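Local coordinates for protein argininosuccinate lyase (Chelativorans sp., PDB 6RXA) that is an EDDS lyase, a carbon-nitrogen lyase of the aspartase/fumarase superfamily, and probably also splits argininosuccinate into fumarate and arginine, at residues A17-F22 and A274-T279; D27-A32 and E328-D333; G137-V142 and A463-D468. The protein carries 2 engineered substitutions. One frame throughout, in Å; residues are numbered along the deposited sequence.

Interaction 1. Residues A17-F22 and A274-T279; sequences AKAPEF and ASFAGT
A17 meets S275 through its carbonyl, with O of A17 resting 3.7 Å from CB of S275 as the N-terminal arm comes up beside the loop. K18 passes S275 with its backbone and sends its chain the other way, where NZ pairs with D7 and the amine lies in a cation-pi contact with Y26, a residue seen to bind fumarate. A19 does the joining. Its N-H points almost straight at the carbonyl of S275 (N to O 2.9 Å, 172° at the hydrogen), a bond made at the N-cap position of helix 20-31. The methyl of A19 sits over one face of the F276 ring, offset toward the rim, with its CB 3.4 Å from CZ of F276; this is a CH-pi contact. On another side the same CB faces the hydroxyl of S275, which is itself bonded to D273. E21 reaches the same ring. Its bent chain brings OE1 to 3.7 Å from CZ of F276, the carboxylate turned 50° from the ring, while OE2 is taken by R347. F22 ends the segment. Its CG is anti to the backbone N (chi1 -176°), and the ring lies against the loop backbone, CD2 of F22 coming 3.3 Å from O of S275 and the backbone of F276 lying over one ring face. CB of F22 meets CD1 of F276 at 3.9 Å. The start of helix 20-31 is thereby pressed against the loop between strand 270-271 and helix 290-301, just ahead of the serines seen to bind succinate; F22 also touches S291 of helix 290-301, and F276 lies on V345 and T348 of helix 329-348.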
# COMPACT_ATOMS: atom_id res chain seq x y z
N ALA A 17 -2.43 -35.55 14.75
CA ALA A 17 -2.04 -34.99 13.47
C ALA A 17 -2.54 -33.56 13.35
O ALA A 17 -3.51 -33.16 14.00
CB ALA A 17 -2.63 -35.79 12.32
N LYS A 18 -1.90 -32.79 12.48
CA LYS A 18 -2.51 -31.52 12.08
C LYS A 18 -3.88 -31.80 11.46
O LYS A 18 -4.05 -32.75 10.69
CB LYS A 18 -1.67 -30.81 11.03
CG LYS A 18 -0.26 -30.39 11.43
CD LYS A 18 0.24 -29.31 10.46
CE LYS A 18 1.74 -29.13 10.45
NZ LYS A 18 2.39 -30.26 9.71
N ALA A 19 -4.85 -30.95 11.76
CA ALA A 19 -6.07 -30.96 10.99
C ALA A 19 -5.73 -30.74 9.52
O ALA A 19 -4.80 -30.00 9.20
CB ALA A 19 -6.99 -29.83 11.45
N PRO A 20 -6.51 -31.32 8.61
CA PRO A 20 -6.22 -31.08 7.18
C PRO A 20 -6.25 -29.61 6.82
O PRO A 20 -5.42 -29.15 6.03
CB PRO A 20 -7.31 -31.87 6.45
CG PRO A 20 -7.81 -32.86 7.46
CD PRO A 20 -7.64 -32.25 8.81
N GLU A 21 -7.18 -28.85 7.40
CA GLU A 21 -7.27 -27.43 7.09
C GLU A 21 -6.04 -26.67 7.58
O GLU A 21 -5.60 -25.70 6.95
CB GLU A 21 -8.53 -26.84 7.73
CG GLU A 21 -9.82 -27.51 7.33
CD GLU A 21 -10.26 -28.58 8.31
OE1 GLU A 21 -9.41 -29.24 8.94
OE2 GLU A 21 -11.49 -28.77 8.44
N PHE A 22 -5.46 -27.12 8.70
CA PHE A 22 -4.24 -26.53 9.22
C PHE A 22 -3.08 -26.87 8.31
O PHE A 22 -2.27 -26.00 7.96
CB PHE A 22 -4.05 -27.07 10.64
CG PHE A 22 -2.87 -26.52 11.40
CD1 PHE A 22 -2.33 -25.27 11.12
CD2 PHE A 22 -2.31 -27.27 12.42
CE1 PHE A 22 -1.23 -24.80 11.87
CE2 PHE A 22 -1.22 -26.80 13.16
CZ PHE A 22 -0.69 -25.56 12.87
N ALA A 274 -6.36 -29.32 19.68
CA ALA A 274 -4.98 -29.75 19.47
C ALA A 274 -4.60 -29.80 18.00
O ALA A 274 -3.46 -29.52 17.64
CB ALA A 274 -4.77 -31.14 20.07
N SER A 275 -5.55 -30.17 17.14
CA SER A 275 -5.28 -30.31 15.71
C SER A 275 -5.08 -28.98 15.00
O SER A 275 -4.72 -28.98 13.82
CB SER A 275 -6.43 -31.08 15.04
OG SER A 275 -7.65 -30.36 15.04
N PHE A 276 -5.28 -27.86 15.69
CA PHE A 276 -5.06 -26.53 15.13
C PHE A 276 -3.97 -25.77 15.86
O PHE A 276 -3.79 -24.57 15.62
CB PHE A 276 -6.38 -25.74 15.09
CG PHE A 276 -7.28 -26.19 13.99
CD1 PHE A 276 -7.07 -25.76 12.70
CD2 PHE A 276 -8.30 -27.09 14.23
CE1 PHE A 276 -7.87 -26.20 11.67
CE2 PHE A 276 -9.10 -27.53 13.20
CZ PHE A 276 -8.89 -27.09 11.92
N ALA A 277 -3.18 -26.45 16.69
CA ALA A 277 -2.09 -25.82 17.41
C ALA A 277 -0.81 -26.60 17.16
O ALA A 277 -0.82 -27.79 16.84
CB ALA A 277 -2.37 -25.82 18.92
N GLY A 278 0.31 -25.90 17.33
CA GLY A 278 1.62 -26.52 17.30
C GLY A 278 2.35 -26.35 18.60
O GLY A 278 1.75 -25.99 19.61
N THR A 279 3.65 -26.61 18.62
CA THR A 279 4.45 -26.39 19.82
C THR A 279 5.79 -25.81 19.40
O THR A 279 5.99 -25.43 18.24
CB THR A 279 4.56 -27.67 20.65
OG1 THR A 279 5.12 -27.36 21.93
CG2 THR A 279 5.41 -28.72 19.95

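Interaction 2. Residues D27-A32 and E328-D333; sequences DFDAAA and EPRSID
R330 and D29 supply the charge: NH1 of R330 lies 2.8 Å from OD1 of D29, a salt bridge at the guanidinium edge, the carboxylate plane turned 78° away. A bend at chi3 turns NE of R330 out of the extended line on the way there. NH1 of R330 also donates to O of D29 (3.2 Å, 155°), so one nitrogen grips both the carboxylate and the carbonyl of that residue. NH2 of R330 donates to a water 2.8 Å from both O of D29 and O of A32, whose protons need not serve both. Segment 27-31, at the carbonyl end of helix 20-31, runs antiparallel (163°) to segment 329-333, the opening turn of helix 329-348, in a surface-lying helix pair. NH2 of R330 also nears its counterpart in the second subunit, a like-charge approach that D29 probably eases. A second water donates to both O of F28 and OD2 of D333, whose OD1 pairs with R130. Van der Waals contacts surround these bonds: the methyl of A32 packs over one guanidinium face, its CB 3.6 Å from CB of R330. One turn before A32, CB of F28 rests 4.1 Å from CB of D333, its ring touching A334 and A337.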
# COMPACT_ATOMS: atom_id res chain seq x y z
N ASP A 27 1.02 -26.03 2.84
CA ASP A 27 1.18 -26.68 1.54
C ASP A 27 0.98 -25.74 0.35
O ASP A 27 1.50 -26.02 -0.73
CB ASP A 27 0.17 -27.83 1.39
CG ASP A 27 0.46 -29.02 2.32
OD1 ASP A 27 1.55 -29.07 2.93
OD2 ASP A 27 -0.41 -29.90 2.43
N PHE A 28 0.24 -24.63 0.52
CA PHE A 28 -0.20 -23.89 -0.66
C PHE A 28 0.95 -23.23 -1.41
O PHE A 28 0.90 -23.09 -2.64
CB PHE A 28 -1.31 -22.87 -0.31
CG PHE A 28 -0.83 -21.67 0.48
CD1 PHE A 28 -0.22 -20.60 -0.15
CD2 PHE A 28 -1.02 -21.62 1.85
CE1 PHE A 28 0.21 -19.51 0.57
CE2 PHE A 28 -0.58 -20.53 2.58
CZ PHE A 28 0.02 -19.49 1.94
N ASP A 29 2.01 -22.79 -0.70
CA ASP A 29 3.04 -22.01 -1.36
C ASP A 29 3.77 -22.85 -2.40
O ASP A 29 3.90 -22.45 -3.56
CB ASP A 29 4.01 -21.44 -0.34
CG ASP A 29 5.04 -20.51 -0.96
OD1 ASP A 29 4.67 -19.70 -1.84
OD2 ASP A 29 6.22 -20.59 -0.57
N ALA A 30 4.21 -24.04 -2.01
CA ALA A 30 4.97 -24.88 -2.94
C ALA A 30 4.08 -25.47 -4.02
O ALA A 30 4.57 -25.79 -5.11
CB ALA A 30 5.67 -25.99 -2.16
N ALA A 31 2.79 -25.63 -3.75
CA ALA A 31 1.88 -26.25 -4.70
C ALA A 31 1.30 -25.27 -5.71
O ALA A 31 0.73 -25.71 -6.72
CB ALA A 31 0.73 -26.92 -3.95
N ALA A 32 1.43 -23.98 -5.48
CA ALA A 32 0.75 -23.01 -6.31
C ALA A 32 1.28 -23.03 -7.74
O ALA A 32 2.48 -23.14 -7.98
CB ALA A 32 0.91 -21.62 -5.73
N GLU A 328 -2.52 -13.35 -8.76
CA GLU A 328 -1.89 -14.62 -9.07
C GLU A 328 -2.46 -15.78 -8.27
O GLU A 328 -3.00 -15.61 -7.17
CB GLU A 328 -0.39 -14.51 -8.81
CG GLU A 328 0.22 -13.34 -9.58
CD GLU A 328 1.66 -13.53 -9.95
OE1 GLU A 328 2.48 -12.65 -9.61
OE2 GLU A 328 1.97 -14.56 -10.57
N PRO A 329 -2.34 -16.99 -8.80
CA PRO A 329 -2.90 -18.16 -8.11
C PRO A 329 -2.46 -18.30 -6.67
O PRO A 329 -3.28 -18.64 -5.80
CB PRO A 329 -2.42 -19.33 -8.99
CG PRO A 329 -2.28 -18.74 -10.35
CD PRO A 329 -1.79 -17.33 -10.13
N ARG A 330 -1.18 -18.07 -6.37
CA ARG A 330 -0.71 -18.28 -5.01
C ARG A 330 -1.43 -17.38 -4.01
O ARG A 330 -1.63 -17.78 -2.86
CB ARG A 330 0.80 -18.11 -4.90
CG ARG A 330 1.36 -16.75 -5.25
CD ARG A 330 2.89 -16.78 -5.18
NE ARG A 330 3.48 -17.75 -6.11
CZ ARG A 330 3.90 -18.97 -5.77
NH1 ARG A 330 3.82 -19.41 -4.52
NH2 ARG A 330 4.40 -19.77 -6.71
N SER A 331 -1.83 -16.18 -4.43
CA SER A 331 -2.56 -15.29 -3.52
C SER A 331 -3.94 -15.85 -3.21
O SER A 331 -4.36 -15.87 -2.05
CB SER A 331 -2.66 -13.91 -4.16
OG SER A 331 -3.35 -13.01 -3.34
N ILE A 332 -4.65 -16.32 -4.23
CA ILE A 332 -5.96 -16.90 -3.97
C ILE A 332 -5.81 -18.17 -3.16
O ILE A 332 -6.60 -18.43 -2.24
CB ILE A 332 -6.72 -17.12 -5.29
CG1 ILE A 332 -6.94 -15.77 -5.98
CG2 ILE A 332 -8.04 -17.80 -5.01
CD1 ILE A 332 -7.32 -15.88 -7.46
N ASP A 333 -4.80 -18.98 -3.48
CA ASP A 333 -4.60 -20.21 -2.73
C ASP A 333 -4.39 -19.94 -1.25
O ASP A 333 -4.86 -20.70 -0.40
CB ASP A 333 -3.40 -20.97 -3.28
CG ASP A 333 -3.63 -21.52 -4.67
OD1 ASP A 333 -4.78 -21.60 -5.12
OD2 ASP A 333 -2.62 -21.89 -5.30
O HOH W 1 -1.39 -23.91 -3.89
O HOH W 2 4.65 -22.65 -6.29

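Interaction 3. Residues G137-V142 and A463-D468; sequences GYREAV and AELHKD
A salt-bridge network ties the 137-142 and 463-468 segments, antiparallel at 162°, with R139 of helix 112-147 reaching across to E464 and D468, one turn apart on helix 451-500. CG of R139 is anti to the backbone N (chi1 -174°), and the chain stays extended from CG to NE, which together carry the guanidinium to the far helix. NH2 of R139 meets OE1 of E464 at 2.7 Å; the bond is nearly straight, and the oxygen lies in the guanidinium plane. NH1 of R139 lies 2.9 Å from OD2 of D468 in a weaker, bent bond (125°), and it also donates to a water that donates in turn to OD1 of D468. That OD1 is shared with R187, while NE of R139 bonds to the hydroxyl of S176. L465 lines the stem: its CD2 comes 3.7 Å from CD of R139, and its CG lies over one guanidinium face. CD2 of L465 also touches CG of E140 at 3.9 Å, the E140 carboxylate going on to R469. A leucine in place of R139 would remove the shared cation, and would probably leave E464 without its mate across the contact and D468 relying on R187. Helix 168-193 adds L179 and A180 beside R139. The whole is a charged cross-link between long antiparallel helices, in a fold built of such helices, as throughout the aspartase/fumarase superfamily.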
# COMPACT_ATOMS: atom_id res chain seq x y z
N GLY A 137 -18.78 -21.98 3.51
CA GLY A 137 -18.42 -22.98 4.51
C GLY A 137 -17.99 -22.37 5.82
O GLY A 137 -18.29 -22.89 6.90
N TYR A 138 -17.27 -21.25 5.75
CA TYR A 138 -16.85 -20.51 6.94
C TYR A 138 -18.06 -19.95 7.66
O TYR A 138 -18.20 -20.12 8.88
CB TYR A 138 -15.91 -19.42 6.46
CG TYR A 138 -15.22 -18.50 7.46
CD1 TYR A 138 -14.85 -18.92 8.72
CD2 TYR A 138 -14.89 -17.20 7.08
CE1 TYR A 138 -14.19 -18.06 9.59
CE2 TYR A 138 -14.23 -16.34 7.94
CZ TYR A 138 -13.89 -16.78 9.19
OH TYR A 138 -13.23 -15.93 10.06
N ARG A 139 -18.98 -19.32 6.92
CA ARG A 139 -20.19 -18.80 7.54
C ARG A 139 -21.03 -19.93 8.15
O ARG A 139 -21.59 -19.77 9.24
CB ARG A 139 -21.00 -17.98 6.53
CG ARG A 139 -22.19 -17.30 7.16
CD ARG A 139 -22.97 -16.51 6.15
NE ARG A 139 -24.02 -15.74 6.81
CZ ARG A 139 -25.03 -15.16 6.19
NH1 ARG A 139 -25.16 -15.29 4.88
NH2 ARG A 139 -25.91 -14.45 6.88
N GLU A 140 -21.12 -21.07 7.47
CA GLU A 140 -21.84 -22.21 8.03
C GLU A 140 -21.26 -22.61 9.38
O GLU A 140 -22.00 -22.82 10.35
CB GLU A 140 -21.81 -23.41 7.07
CG GLU A 140 -22.72 -23.28 5.88
CD GLU A 140 -22.54 -24.39 4.87
OE1 GLU A 140 -21.60 -25.20 5.04
OE2 GLU A 140 -23.31 -24.44 3.88
N ALA A 141 -19.94 -22.73 9.46
CA ALA A 141 -19.31 -23.13 10.72
C ALA A 141 -19.59 -22.11 11.82
O ALA A 141 -19.84 -22.48 12.97
CB ALA A 141 -17.81 -23.32 10.52
N VAL A 142 -19.55 -20.82 11.48
CA VAL A 142 -19.80 -19.74 12.43
C VAL A 142 -21.22 -19.80 12.97
O VAL A 142 -21.45 -19.73 14.18
CB VAL A 142 -19.50 -18.39 11.75
CG1 VAL A 142 -20.07 -17.21 12.51
CG2 VAL A 142 -17.99 -18.23 11.54
N ALA A 463 -31.63 -18.95 6.70
CA ALA A 463 -32.35 -18.70 5.45
C ALA A 463 -31.44 -18.05 4.42
O ALA A 463 -31.49 -18.39 3.23
CB ALA A 463 -33.58 -17.84 5.72
N GLU A 464 -30.60 -17.11 4.86
CA GLU A 464 -29.64 -16.48 3.95
C GLU A 464 -28.64 -17.49 3.41
O GLU A 464 -28.30 -17.45 2.22
CB GLU A 464 -28.95 -15.31 4.65
CG GLU A 464 -29.85 -14.09 4.81
CD GLU A 464 -29.19 -12.90 5.50
OE1 GLU A 464 -28.01 -12.97 5.92
OE2 GLU A 464 -29.87 -11.86 5.62
N LEU A 465 -28.18 -18.42 4.26
CA LEU A 465 -27.22 -19.42 3.81
C LEU A 465 -27.82 -20.33 2.74
O LEU A 465 -27.13 -20.74 1.80
CB LEU A 465 -26.75 -20.24 5.00
CG LEU A 465 -25.61 -19.62 5.81
CD1 LEU A 465 -25.51 -20.27 7.19
CD2 LEU A 465 -24.30 -19.76 5.05
N HIS A 466 -29.10 -20.67 2.88
CA HIS A 466 -29.78 -21.41 1.84
C HIS A 466 -29.73 -20.66 0.51
O HIS A 466 -29.46 -21.25 -0.54
CB HIS A 466 -31.23 -21.67 2.26
CG HIS A 466 -32.00 -22.47 1.26
ND1 HIS A 466 -31.92 -23.84 1.19
CD2 HIS A 466 -32.82 -22.08 0.26
CE1 HIS A 466 -32.69 -24.27 0.20
NE2 HIS A 466 -33.25 -23.23 -0.38
N LYS A 467 -29.97 -19.35 0.55
CA LYS A 467 -29.89 -18.54 -0.67
C LYS A 467 -28.46 -18.44 -1.19
O LYS A 467 -28.24 -18.46 -2.41
CB LYS A 467 -30.48 -17.16 -0.42
CG LYS A 467 -32.00 -17.16 -0.18
CD LYS A 467 -32.48 -15.75 0.14
CE LYS A 467 -33.68 -15.33 -0.70
NZ LYS A 467 -34.92 -15.30 0.12
N ASP A 468 -27.47 -18.32 -0.29
CA ASP A 468 -26.07 -18.30 -0.69
C ASP A 468 -25.72 -19.56 -1.48
O ASP A 468 -25.07 -19.50 -2.54
CB ASP A 468 -25.15 -18.26 0.55
CG ASP A 468 -25.25 -16.99 1.39
OD1 ASP A 468 -25.57 -15.89 0.87
OD2 ASP A 468 -24.95 -17.08 2.61
O HOH W 3 -26.50 -14.05 2.56

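Along the chain the six segments come in the order 1, 2, 3, 1, 2, 3, so each contact alternates with the other two and ties early residues to parts some 250 to 320 residues later. Interactions 1 and 2 use opposite ends of helix 20-31, their centres 20 Å apart. Interaction 3 lies 24 and 25 Å from them, centre to centre, on helices 112-147 and 451-500. Helix 329-348 links all three: it supplies a segment to interaction 2, is touched by F276 of interaction 1, and packs on Y138 of the 137-142 segment. Interactions 1 and 2 thus hold both ends of the helix that carries Y26, seen to bind fumarate, close to R294, another such residue, while interaction 3 lies away from those sites.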